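PDB 3TEV: glycosyl hyrolase, family 3 from Deinococcus radiodurans, which probably hydrolyses O-glycosidic bonds in carbohydrate-containing substrates. Local coordinates for residues H42-V47 and E69-H74; H74-I79 and A326-F331; L21-L26 and A287-A292. One frame throughout, in Å; residues are numbered along the deposited sequence. Where two conformers were deposited one is given.

Overall arrangement
The three contacts illustrate how a TIM barrel is built from local units and closed by partners distant in sequence. Contact 3 pairs the first strand, 22-24, with the last, 290-291; strand 46-49 of contact 1 lies next to 22-24, and strand 76-79 of contact 2 follows it. Contacts 1 and 2 share H74, with centres about 10 Å apart; those of contacts 1 and 3 are about 12 Å apart, those of 2 and 3 about 13 Å. Both segments of contact 1 fall between those of contact 3, whereas the segments of contacts 2 and 3 alternate along the chain. Helix 314-330, which follows the last strand in sequence, thus packs back on strand 76-79 from the early part of the chain.

Contact 1: residues H42-V47 and E69-H74; sequences HGIGAV and EVMGEH
The selenomethionine M71 reaches across to the backbone of I44 to A46, with no direct hydrogen bond between 42-47 and 69-74. Its CG is anti to the carbonyl carbon (chi1 -58°), which sets it 3.9 Å from the carbonyl O of I44. A bend at chi3 (81°) then directs the terminal methyl to the G45-A46 peptide. That methyl is modelled too close to C of G45, and its exact position is doubtful; as modelled, CE ends about 4.3 Å from CG2 of I44 and about 4.1 Å from CG2 of V47, an apolar neighbourhood. The side chains of M71 and V47 meet at about a right angle.

This is the seam within a beta-alpha-beta unit of the barrel: helix 57-71 ends at M71 and packs against the entry to strand 46-49, the strand it follows, before the chain turns into strand 76-79. That next strand lies alongside, and its L76 shares backbone hydrogen bonds with G45 and V47. Near the same end, O of G45 and O of H74 approach to 3.9 Å, and a water makes a weak hydrogen bond to each.

Further out, two glycines set the chain directions. G43, at positive phi, closes helix 33-42 in a Schellman motif and leads into I44, while G72, also at positive phi, breaks helix 57-71 directly after M71. I44 rests on L39 of helix 33-42, and V70 touches L39 and R40, so the two helices pack beside this seam.

Contact 2: residues H74-I79 and A326-F331; sequences HALIAI and ALARRF
At the N-terminal end of the barrel strands, L76 opens strand 76-79 and is met by L327 and A328 from the last turn of helix 314-330. One methyl of L76 does the work: CD2 lies 3.9 Å from CB of A328 and also 3.9 Å from CD2 of L327. The two leucines cross at about a right angle and touch through CD2 of each. In L327, CG is anti to the backbone N (chi1 -169°), and the end of the side chain comes nearer to the strand than the direction of its CB would suggest. CB of A328 points toward the strand and sits 3.4 Å from O of H74. The same CB of A328 is 4.0 Å from O of A75. A small side chain here lets the helix come close to the backbone just before the strand.

In a TIM barrel the active site lies at the C-terminal ends of the strands, and this helix packs at the other end. Its reach extends around that end: L327 also touches W128 and A174, on strands 128-129 and 174-180, while L324, one turn earlier, rests on L76. N127 ties the two segments together by polar means, its ND2 hydrogen-bonded to the carbonyl oxygens of A75 and F331 and its OD1 accepting from N of I77.

Past the last helical residue, F331 still gives its N-H to the carbonyl O of L327, at 2.8 Å from N to O. CD1 of L327 lies at the edge of the F331 ring, in its plane, and CG of R330 sits over the centre of one face, 3.9 Å above it. On the outer side, R329 passes near H74 without charged contact.

Contact 3: residues L21-L26 and A287-A292; sequences LLMIDL and ADLVMA
L22 and M23 pair in parallel with V290 and M291, joined by three backbone hydrogen bonds of 2.7 to 2.9 Å: V290 N to L21 O, M23 N to V290 O and A292 N to M23 O. The first is nearly straight (169° at the hydrogen) and the third more bent (152°). On one face, L22 and V290 stand side by side, with CD2 of L22 4.1 Å from CB of V290, while the other methyl of L22, CD1, touches CB of A292. On the opposite face M23 and M291, both selenomethionines, also run alongside each other, and SE of M23 lies 4.2 Å from CE of M291.

The pairing joins the first strand of the barrel to the last, and the ring continues through backbone hydrogen bonds of L289 with T261, at the end of strand 258-261, and of D288 with I259. The M23 face looks inward, toward F130 and A78, whereas L22 packs outward on T302 and L303 of helix 296-309.

L289 lies against M23, its two methyls meeting different atoms. Its CG is anti to the backbone N (chi1 -171°), which places it 4.1 Å from CB of M23. CD1 of L289 lies 3.5 Å from the carbonyl O of L21; CD2 is 4.1 Å from both CB and CE of M23, the two side chains slanting across each other. An alanine at L289 would probably open a gap between M23 and L324 of helix 314-330, and leave the bent end of M23 freer to turn.

The flanking acidic residues have their main partners outside the pairing: D288 forms salt bridges to R250 and R323, and D25 accepts from N of G294 through OD1 and forms a salt bridge with K52 through OD2.

Contact 1: residues H42-V47 and E69-H74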
ATOM      1  N   HIS A  42      -0.212 -19.249  10.342  1.00 38.27           N
ATOM      2  CA  HIS A  42      -1.302 -18.287  10.238  1.00 37.60           C
ATOM      3  C   HIS A  42      -1.775 -18.067   8.808  1.00 36.96           C
ATOM      4  O   HIS A  42      -2.705 -17.296   8.587  1.00 37.43           O
ATOM      5  CB  HIS A  42      -0.892 -16.941  10.891  1.00 37.52           C
ATOM      6  CG  HIS A  42      -0.543 -17.073  12.337  1.00 37.84           C
ATOM      7  ND1 HIS A  42      -1.482 -17.388  13.299  1.00 39.58           N
ATOM      8  CD2 HIS A  42       0.644 -17.003  12.982  1.00 37.84           C
ATOM      9  CE1 HIS A  42      -0.892 -17.479  14.479  1.00 38.03           C
ATOM     10  NE2 HIS A  42       0.397 -17.250  14.316  1.00 38.08           N
ATOM     11  N   GLY A  43      -1.134 -18.731   7.849  1.00 36.14           N
ATOM     12  CA  GLY A  43      -1.458 -18.568   6.426  1.00 35.24           C
ATOM     13  C   GLY A  43      -1.248 -17.137   5.946  1.00 34.82           C
ATOM     14  O   GLY A  43      -2.030 -16.619   5.144  1.00 35.39           O
ATOM     15  N   ILE A  44      -0.208 -16.475   6.439  1.00 33.95           N
ATOM     16  CA  ILE A  44      -0.001 -15.082   6.098  1.00 34.30           C
ATOM     17  C   ILE A  44       0.211 -15.006   4.566  1.00 34.06           C
ATOM     18  O   ILE A  44       0.951 -15.780   4.011  1.00 33.70           O
ATOM     19  CB  ILE A  44       1.240 -14.522   6.838  1.00 34.96           C
ATOM     20  CG1 ILE A  44       1.088 -14.643   8.366  1.00 34.22           C
ATOM     21  CG2 ILE A  44       1.600 -13.111   6.343  1.00 34.80           C
ATOM     22  CD1 ILE A  44       0.272 -13.598   8.992  1.00 34.91           C
ATOM     23  N   GLY A  45      -0.458 -14.088   3.895  1.00 34.07           N
ATOM     24  CA  GLY A  45      -0.376 -14.069   2.441  1.00 34.00           C
ATOM     25  C   GLY A  45       0.414 -12.894   1.882  1.00 33.40           C
ATOM     26  O   GLY A  45       0.621 -12.816   0.672  1.00 34.12           O
ATOM     27  N   ALA A  46       0.871 -11.986   2.741  1.00 32.03           N
ATOM     28  CA  ALA A  46       1.561 -10.807   2.236  1.00 31.60           C
ATOM     29  C   ALA A  46       2.673 -10.368   3.172  1.00 31.70           C
ATOM     30  O   ALA A  46       2.506 -10.395   4.389  1.00 31.58           O
ATOM     31  CB  ALA A  46       0.570  -9.681   1.974  1.00 30.50           C
ATOM     32  N   VAL A  47       3.806  -9.977   2.593  0.50 32.20           N
ATOM     33  CA  VAL A  47       4.943  -9.458   3.351  0.50 32.71           C
ATOM     34  C   VAL A  47       5.528  -8.247   2.644  0.50 33.50           C
ATOM     35  O   VAL A  47       5.527  -8.189   1.410  0.50 33.84           O
ATOM     36  CB  VAL A  47       6.074 -10.493   3.481  0.50 32.73           C
ATOM     37  CG1 VAL A  47       7.362  -9.791   3.857  0.50 33.03           C
ATOM     38  CG2 VAL A  47       5.720 -11.554   4.505  0.50 31.98           C
ATOM     39  N   GLU A  69       7.983 -20.252  -1.585  0.50 39.71           N
ATOM     40  CA  GLU A  69       7.822 -21.669  -1.283  0.50 40.07           C
ATOM     41  C   GLU A  69       6.935 -21.868  -0.050  0.50 39.52           C
ATOM     42  O   GLU A  69       6.046 -22.711  -0.054  0.50 39.55           O
ATOM     43  CB  GLU A  69       9.183 -22.348  -1.110  0.50 40.56           C
ATOM     44  CG  GLU A  69       9.113 -23.776  -0.565  0.50 42.99           C
ATOM     45  CD  GLU A  69       8.443 -24.749  -1.522  0.50 45.75           C
ATOM     46  OE1 GLU A  69       8.424 -24.474  -2.745  0.50 48.58           O
ATOM     47  OE2 GLU A  69       7.941 -25.797  -1.055  0.50 46.44           O
ATOM     48  N   VAL A  70       7.160 -21.061   0.986  1.00 39.23           N
ATOM     49  CA  VAL A  70       6.386 -21.150   2.221  1.00 37.48           C
ATOM     50  C   VAL A  70       4.951 -20.647   2.036  1.00 36.80           C
ATOM     51  O   VAL A  70       4.024 -21.301   2.463  1.00 36.26           O
ATOM     52  CB  VAL A  70       7.104 -20.398   3.374  1.00 37.61           C
ATOM     53  CG1 VAL A  70       6.286 -20.431   4.684  1.00 36.58           C
ATOM     54  CG2 VAL A  70       8.481 -21.002   3.598  1.00 37.31           C
HETATM   55  N   MSE A  71       4.771 -19.504   1.377  1.00 36.22           N
HETATM   56  CA  MSE A  71       3.461 -18.856   1.286  1.00 35.93           C
HETATM   57  C   MSE A  71       2.548 -19.372   0.156  1.00 36.01           C
HETATM   58  O   MSE A  71       1.330 -19.192   0.218  1.00 35.96           O
HETATM   59  CB  MSE A  71       3.631 -17.335   1.175  1.00 36.13           C
HETATM   60  CG  MSE A  71       4.410 -16.704   2.346  1.00 37.89           C
HETATM   61 SE   MSE A  71       4.885 -14.830   2.000  0.75 41.48          SE
HETATM   62  CE  MSE A  71       3.215 -14.117   2.481  1.00 42.96           C
ATOM     63  N   GLY A  72       3.118 -19.986  -0.879  1.00 36.17           N
ATOM     64  CA  GLY A  72       2.312 -20.597  -1.939  1.00 36.97           C
ATOM     65  C   GLY A  72       1.970 -19.600  -3.040  1.00 38.30           C
ATOM     66  O   GLY A  72       2.456 -18.461  -3.048  1.00 37.75           O
ATOM     67  N   GLU A  73       1.106 -20.020  -3.955  1.00 39.28           N
ATOM     68  CA  GLU A  73       0.881 -19.287  -5.192  1.00 40.45           C
ATOM     69  C   GLU A  73       0.285 -17.919  -5.026  1.00 39.90           C
ATOM     70  O   GLU A  73       0.456 -17.096  -5.912  1.00 41.43           O
ATOM     71  CB  GLU A  73      -0.005 -20.083  -6.170  1.00 41.18           C
ATOM     72  CG  GLU A  73      -1.380 -20.456  -5.587  1.00 45.15           C
ATOM     73  CD  GLU A  73      -2.255 -21.276  -6.566  1.00 50.30           C
ATOM     74  OE1 GLU A  73      -2.377 -20.891  -7.753  1.00 52.26           O
ATOM     75  OE2 GLU A  73      -2.825 -22.295  -6.136  1.00 52.23           O
ATOM     76  N   HIS A  74      -0.427 -17.671  -3.932  1.00 38.47           N
ATOM     77  CA  HIS A  74      -1.045 -16.354  -3.703  1.00 37.60           C
ATOM     78  C   HIS A  74      -0.096 -15.297  -3.099  1.00 36.29           C
ATOM     79  O   HIS A  74      -0.496 -14.146  -2.869  1.00 36.18           O
ATOM     80  CB  HIS A  74      -2.296 -16.510  -2.825  1.00 37.74           C
ATOM     81  CG  HIS A  74      -3.290 -17.486  -3.378  1.00 39.49           C
ATOM     82  ND1 HIS A  74      -3.770 -17.402  -4.670  1.00 39.79           N
ATOM     83  CD2 HIS A  74      -3.869 -18.588  -2.834  1.00 39.85           C
ATOM     84  CE1 HIS A  74      -4.617 -18.392  -4.890  1.00 40.19           C
ATOM     85  NE2 HIS A  74      -4.697 -19.123  -3.792  1.00 40.31           N
TER
HETATM   86  O   HOH W   1      -2.070 -12.560  -0.326  1.00 48.97           O

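Contact 2: residues H74-I79 and A326-F331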
ATOM      1  N   HIS A  74      -0.427 -17.671  -3.932  1.00 38.47           N
ATOM      2  CA  HIS A  74      -1.045 -16.354  -3.703  1.00 37.60           C
ATOM      3  C   HIS A  74      -0.096 -15.297  -3.099  1.00 36.29           C
ATOM      4  O   HIS A  74      -0.496 -14.146  -2.869  1.00 36.18           O
ATOM      5  CB  HIS A  74      -2.296 -16.510  -2.825  1.00 37.74           C
ATOM      6  CG  HIS A  74      -3.290 -17.486  -3.378  1.00 39.49           C
ATOM      7  ND1 HIS A  74      -3.770 -17.402  -4.670  1.00 39.79           N
ATOM      8  CD2 HIS A  74      -3.869 -18.588  -2.834  1.00 39.85           C
ATOM      9  CE1 HIS A  74      -4.617 -18.392  -4.890  1.00 40.19           C
ATOM     10  NE2 HIS A  74      -4.697 -19.123  -3.792  1.00 40.31           N
ATOM     11  N   ALA A  75       1.150 -15.688  -2.837  1.00 34.83           N
ATOM     12  CA  ALA A  75       2.136 -14.810  -2.208  1.00 33.75           C
ATOM     13  C   ALA A  75       2.140 -13.393  -2.797  1.00 33.27           C
ATOM     14  O   ALA A  75       2.279 -13.216  -4.013  1.00 33.73           O
ATOM     15  CB  ALA A  75       3.540 -15.417  -2.326  1.00 32.64           C
ATOM     16  N   LEU A  76       1.970 -12.400  -1.936  1.00 32.72           N
ATOM     17  CA  LEU A  76       2.303 -11.020  -2.290  1.00 33.21           C
ATOM     18  C   LEU A  76       3.588 -10.641  -1.544  1.00 33.50           C
ATOM     19  O   LEU A  76       3.629 -10.626  -0.301  1.00 33.61           O
ATOM     20  CB  LEU A  76       1.158 -10.053  -1.980  1.00 32.26           C
ATOM     21  CG  LEU A  76      -0.116 -10.305  -2.812  1.00 33.18           C
ATOM     22  CD1 LEU A  76      -1.376  -9.658  -2.165  1.00 33.43           C
ATOM     23  CD2 LEU A  76       0.034  -9.886  -4.299  1.00 30.67           C
ATOM     24  N   ILE A  77       4.645 -10.403  -2.315  1.00 33.66           N
ATOM     25  CA  ILE A  77       5.937 -10.048  -1.769  1.00 34.21           C
ATOM     26  C   ILE A  77       6.267  -8.638  -2.248  1.00 35.32           C
ATOM     27  O   ILE A  77       6.611  -8.413  -3.433  1.00 35.39           O
ATOM     28  CB  ILE A  77       7.047 -11.075  -2.133  1.00 34.12           C
ATOM     29  CG1 ILE A  77       6.672 -12.457  -1.586  1.00 34.16           C
ATOM     30  CG2 ILE A  77       8.382 -10.647  -1.496  1.00 34.49           C
ATOM     31  CD1 ILE A  77       7.387 -13.660  -2.219  1.00 33.81           C
ATOM     32  N   ALA A  78       6.113  -7.693  -1.324  1.00 35.54           N
ATOM     33  CA  ALA A  78       6.214  -6.282  -1.621  1.00 36.75           C
ATOM     34  C   ALA A  78       7.543  -5.746  -1.130  1.00 38.55           C
ATOM     35  O   ALA A  78       8.150  -6.303  -0.214  1.00 38.45           O
ATOM     36  CB  ALA A  78       5.066  -5.511  -0.970  1.00 35.19           C
ATOM     37  N   ILE A  79       7.982  -4.650  -1.738  1.00 40.98           N
ATOM     38  CA  ILE A  79       9.133  -3.934  -1.246  1.00 43.94           C
ATOM     39  C   ILE A  79       8.795  -2.450  -1.218  1.00 45.31           C
ATOM     40  O   ILE A  79       8.030  -1.956  -2.043  1.00 45.23           O
ATOM     41  CB  ILE A  79      10.403  -4.205  -2.114  1.00 44.47           C
ATOM     42  CG1 ILE A  79      11.647  -3.547  -1.482  1.00 45.68           C
ATOM     43  CG2 ILE A  79      10.190  -3.727  -3.566  1.00 44.44           C
ATOM     44  CD1 ILE A  79      12.981  -4.143  -1.947  1.00 47.25           C
ATOM     45  N   ALA A 326      -6.566 -12.097  -7.005  1.00 37.78           N
ATOM     46  CA  ALA A 326      -6.595 -11.694  -8.406  1.00 38.21           C
ATOM     47  C   ALA A 326      -5.313 -10.944  -8.763  1.00 37.98           C
ATOM     48  O   ALA A 326      -4.763 -11.148  -9.846  1.00 37.93           O
ATOM     49  CB  ALA A 326      -7.832 -10.860  -8.726  1.00 37.88           C
ATOM     50  N   LEU A 327      -4.837 -10.114  -7.830  1.00 37.27           N
ATOM     51  CA  LEU A 327      -3.583  -9.389  -7.994  1.00 37.00           C
ATOM     52  C   LEU A 327      -2.387 -10.333  -8.149  1.00 37.15           C
ATOM     53  O   LEU A 327      -1.588 -10.188  -9.077  1.00 36.79           O
ATOM     54  CB  LEU A 327      -3.340  -8.438  -6.812  1.00 36.32           C
ATOM     55  CG  LEU A 327      -2.202  -7.427  -6.965  1.00 36.29           C
ATOM     56  CD1 LEU A 327      -2.564  -6.372  -8.006  1.00 36.77           C
ATOM     57  CD2 LEU A 327      -1.871  -6.725  -5.654  1.00 36.13           C
ATOM     58  N   ALA A 328      -2.248 -11.276  -7.225  1.00 37.72           N
ATOM     59  CA  ALA A 328      -1.213 -12.294  -7.349  1.00 39.44           C
ATOM     60  C   ALA A 328      -1.316 -13.172  -8.615  1.00 41.21           C
ATOM     61  O   ALA A 328      -0.278 -13.629  -9.096  1.00 41.58           O
ATOM     62  CB  ALA A 328      -1.163 -13.166  -6.097  1.00 39.02           C
ATOM     63  N   ARG A 329      -2.531 -13.446  -9.126  1.00 42.78           N
ATOM     64  CA  ARG A 329      -2.675 -14.229 -10.375  1.00 45.48           C
ATOM     65  C   ARG A 329      -2.135 -13.416 -11.565  1.00 45.02           C
ATOM     66  O   ARG A 329      -1.494 -13.944 -12.468  1.00 45.00           O
ATOM     67  CB  ARG A 329      -4.136 -14.643 -10.665  1.00 46.89           C
ATOM     68  CG  ARG A 329      -4.430 -16.108 -10.414  1.00 52.89           C
ATOM     69  CD  ARG A 329      -5.901 -16.564 -10.729  1.00 60.41           C
ATOM     70  NE  ARG A 329      -6.934 -15.608 -10.297  1.00 63.19           N
ATOM     71  CZ  ARG A 329      -7.609 -15.632  -9.143  1.00 62.44           C
ATOM     72  NH1 ARG A 329      -7.400 -16.571  -8.224  1.00 61.98           N
ATOM     73  NH2 ARG A 329      -8.513 -14.692  -8.916  1.00 61.30           N
ATOM     74  N   ARG A 330      -2.417 -12.124 -11.539  1.00 44.25           N
ATOM     75  CA  ARG A 330      -2.019 -11.234 -12.605  1.00 44.06           C
ATOM     76  C   ARG A 330      -0.503 -10.990 -12.534  1.00 42.99           C
ATOM     77  O   ARG A 330       0.159 -10.947 -13.550  1.00 42.56           O
ATOM     78  CB  ARG A 330      -2.806  -9.927 -12.490  1.00 44.30           C
ATOM     79  CG  ARG A 330      -2.588  -8.980 -13.644  1.00 45.82           C
ATOM     80  CD  ARG A 330      -3.395  -7.723 -13.445  1.00 47.49           C
ATOM     81  NE  ARG A 330      -3.109  -6.754 -14.503  1.00 49.60           N
ATOM     82  CZ  ARG A 330      -3.418  -5.463 -14.445  1.00 49.09           C
ATOM     83  NH1 ARG A 330      -4.031  -4.967 -13.374  1.00 46.95           N
ATOM     84  NH2 ARG A 330      -3.111  -4.670 -15.467  1.00 49.87           N
ATOM     85  N   PHE A 331       0.023 -10.882 -11.314  1.00 41.70           N
ATOM     86  CA  PHE A 331       1.417 -10.569 -11.073  1.00 40.97           C
ATOM     87  C   PHE A 331       2.038 -11.637 -10.153  1.00 41.48           C
ATOM     88  O   PHE A 331       2.349 -11.364  -8.993  1.00 41.04           O
ATOM     89  CB  PHE A 331       1.531  -9.187 -10.418  1.00 39.95           C
ATOM     90  CG  PHE A 331       0.945  -8.055 -11.238  1.00 39.01           C
ATOM     91  CD1 PHE A 331       1.526  -7.676 -12.456  1.00 37.93           C
ATOM     92  CD2 PHE A 331      -0.163  -7.346 -10.779  1.00 36.76           C
ATOM     93  CE1 PHE A 331       1.019  -6.608 -13.209  1.00 37.26           C
ATOM     94  CE2 PHE A 331      -0.679  -6.259 -11.515  1.00 36.72           C
ATOM     95  CZ  PHE A 331      -0.093  -5.899 -12.745  1.00 36.88           C
TER

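Contact 3: residues L21-L26 and A287-A292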
ATOM      1  N   LEU A  21      -5.444 -11.462   5.482  1.00 31.42           N
ATOM      2  CA  LEU A  21      -5.794 -10.042   5.323  1.00 31.64           C
ATOM      3  C   LEU A  21      -4.699  -9.118   5.857  1.00 31.15           C
ATOM      4  O   LEU A  21      -4.897  -7.912   5.951  1.00 30.99           O
ATOM      5  CB  LEU A  21      -7.138  -9.743   6.009  1.00 32.07           C
ATOM      6  CG  LEU A  21      -8.320 -10.636   5.591  1.00 32.62           C
ATOM      7  CD1 LEU A  21      -9.534 -10.447   6.544  1.00 32.08           C
ATOM      8  CD2 LEU A  21      -8.704 -10.417   4.120  1.00 31.47           C
ATOM      9  N   LEU A  22      -3.546  -9.689   6.212  1.00 31.09           N
ATOM     10  CA  LEU A  22      -2.450  -8.894   6.764  1.00 31.01           C
ATOM     11  C   LEU A  22      -1.201  -8.935   5.907  1.00 30.64           C
ATOM     12  O   LEU A  22      -0.896  -9.953   5.268  1.00 31.04           O
ATOM     13  CB  LEU A  22      -2.068  -9.354   8.172  1.00 30.83           C
ATOM     14  CG  LEU A  22      -3.090  -9.507   9.290  1.00 32.85           C
ATOM     15  CD1 LEU A  22      -2.324  -9.812  10.598  1.00 33.39           C
ATOM     16  CD2 LEU A  22      -3.944  -8.248   9.451  1.00 32.68           C
HETATM   17  N   MSE A  23      -0.460  -7.841   5.934  1.00 30.42           N
HETATM   18  CA  MSE A  23       0.852  -7.770   5.326  1.00 31.29           C
HETATM   19  C   MSE A  23       1.798  -7.451   6.481  1.00 32.34           C
HETATM   20  O   MSE A  23       1.632  -6.434   7.189  1.00 32.81           O
HETATM   21  CB  MSE A  23       0.910  -6.667   4.261  1.00 31.27           C
HETATM   22  CG  MSE A  23       2.297  -6.464   3.638  1.00 32.01           C
HETATM   23 SE   MSE A  23       2.274  -5.175   2.158  0.75 31.98          SE
HETATM   24  CE  MSE A  23       2.171  -6.370   0.635  1.00 32.42           C
ATOM     25  N   ILE A  24       2.784  -8.312   6.677  1.00 32.78           N
ATOM     26  CA  ILE A  24       3.686  -8.170   7.806  1.00 34.27           C
ATOM     27  C   ILE A  24       5.118  -7.954   7.349  1.00 35.54           C
ATOM     28  O   ILE A  24       5.446  -8.199   6.186  1.00 35.42           O
ATOM     29  CB  ILE A  24       3.651  -9.414   8.699  1.00 33.99           C
ATOM     30  CG1 ILE A  24       4.192 -10.616   7.933  1.00 34.32           C
ATOM     31  CG2 ILE A  24       2.240  -9.667   9.226  1.00 32.48           C
ATOM     32  CD1 ILE A  24       4.491 -11.833   8.849  1.00 35.76           C
ATOM     33  N   ASP A  25       5.967  -7.519   8.272  1.00 37.24           N
ATOM     34  CA  ASP A  25       7.395  -7.424   8.001  1.00 39.38           C
ATOM     35  C   ASP A  25       8.142  -8.590   8.628  1.00 40.72           C
ATOM     36  O   ASP A  25       7.614  -9.281   9.511  1.00 40.77           O
ATOM     37  CB  ASP A  25       7.977  -6.054   8.435  1.00 39.55           C
ATOM     38  CG  ASP A  25       7.774  -5.738   9.929  1.00 41.08           C
ATOM     39  OD1 ASP A  25       6.785  -6.185  10.559  1.00 42.99           O
ATOM     40  OD2 ASP A  25       8.619  -5.004  10.481  1.00 41.88           O
ATOM     41  N   LEU A  26       9.369  -8.792   8.155  1.00 42.66           N
ATOM     42  CA  LEU A  26      10.230  -9.892   8.572  1.00 44.10           C
ATOM     43  C   LEU A  26      11.486  -9.335   9.239  1.00 46.09           C
ATOM     44  O   LEU A  26      11.895  -8.216   8.952  1.00 45.57           O
ATOM     45  CB  LEU A  26      10.619 -10.719   7.349  1.00 43.82           C
ATOM     46  CG  LEU A  26       9.433 -11.189   6.507  1.00 43.71           C
ATOM     47  CD1 LEU A  26       9.897 -11.706   5.155  1.00 44.03           C
ATOM     48  CD2 LEU A  26       8.593 -12.228   7.271  1.00 41.55           C
ATOM     49  N   ALA A 287     -10.721  -1.306   3.483  1.00 33.93           N
ATOM     50  CA  ALA A 287      -9.420  -1.887   3.129  1.00 32.54           C
ATOM     51  C   ALA A 287      -9.553  -3.383   2.848  1.00 32.35           C
ATOM     52  O   ALA A 287     -10.352  -4.081   3.498  1.00 31.93           O
ATOM     53  CB  ALA A 287      -8.424  -1.675   4.253  1.00 32.25           C
ATOM     54  N   ASP A 288      -8.766  -3.872   1.888  1.00 31.68           N
ATOM     55  CA  ASP A 288      -8.643  -5.321   1.648  1.00 31.12           C
ATOM     56  C   ASP A 288      -7.494  -5.927   2.443  1.00 30.71           C
ATOM     57  O   ASP A 288      -7.468  -7.144   2.670  1.00 30.24           O
ATOM     58  CB  ASP A 288      -8.373  -5.594   0.169  1.00 30.89           C
ATOM     59  CG  ASP A 288      -9.418  -4.990  -0.719  1.00 32.49           C
ATOM     60  OD1 ASP A 288     -10.608  -5.358  -0.563  1.00 36.93           O
ATOM     61  OD2 ASP A 288      -9.075  -4.114  -1.538  1.00 31.46           O
ATOM     62  N   LEU A 289      -6.536  -5.078   2.830  1.00 29.96           N
ATOM     63  CA  LEU A 289      -5.237  -5.533   3.343  1.00 30.29           C
ATOM     64  C   LEU A 289      -4.753  -4.554   4.401  1.00 31.00           C
ATOM     65  O   LEU A 289      -4.746  -3.338   4.175  1.00 30.83           O
ATOM     66  CB  LEU A 289      -4.191  -5.590   2.199  1.00 30.04           C
ATOM     67  CG  LEU A 289      -2.830  -6.257   2.519  1.00 29.20           C
ATOM     68  CD1 LEU A 289      -2.990  -7.723   3.055  1.00 27.15           C
ATOM     69  CD2 LEU A 289      -1.909  -6.253   1.299  1.00 26.95           C
ATOM     70  N   VAL A 290      -4.348  -5.076   5.556  1.00 31.68           N
ATOM     71  CA  VAL A 290      -3.811  -4.227   6.608  1.00 32.18           C
ATOM     72  C   VAL A 290      -2.313  -4.494   6.767  1.00 33.02           C
ATOM     73  O   VAL A 290      -1.889  -5.646   6.923  1.00 32.21           O
ATOM     74  CB  VAL A 290      -4.566  -4.474   7.950  1.00 32.56           C
ATOM     75  CG1 VAL A 290      -3.866  -3.759   9.116  1.00 32.25           C
ATOM     76  CG2 VAL A 290      -6.013  -4.001   7.839  1.00 32.93           C
HETATM   77  N   MSE A 291      -1.508  -3.433   6.704  1.00 34.67           N
HETATM   78  CA  MSE A 291      -0.079  -3.544   6.997  1.00 36.85           C
HETATM   79  C   MSE A 291       0.108  -3.631   8.494  1.00 37.49           C
HETATM   80  O   MSE A 291      -0.034  -2.642   9.174  1.00 39.84           O
HETATM   81  CB  MSE A 291       0.697  -2.348   6.480  1.00 36.94           C
HETATM   82  CG  MSE A 291       0.699  -2.285   4.983  1.00 41.80           C
HETATM   83 SE   MSE A 291       1.952  -0.983   4.282  0.75 48.40          SE
HETATM   84  CE  MSE A 291       3.493  -2.114   4.687  1.00 49.18           C
ATOM     85  N   ALA A 292       0.463  -4.794   9.004  1.00 37.52           N
ATOM     86  CA  ALA A 292       0.606  -4.990  10.427  1.00 37.35           C
ATOM     87  C   ALA A 292       2.101  -5.142  10.732  1.00 38.29           C
ATOM     88  O   ALA A 292       2.606  -6.255  10.912  1.00 38.96           O
ATOM     89  CB  ALA A 292      -0.194  -6.241  10.846  1.00 36.29           C
TER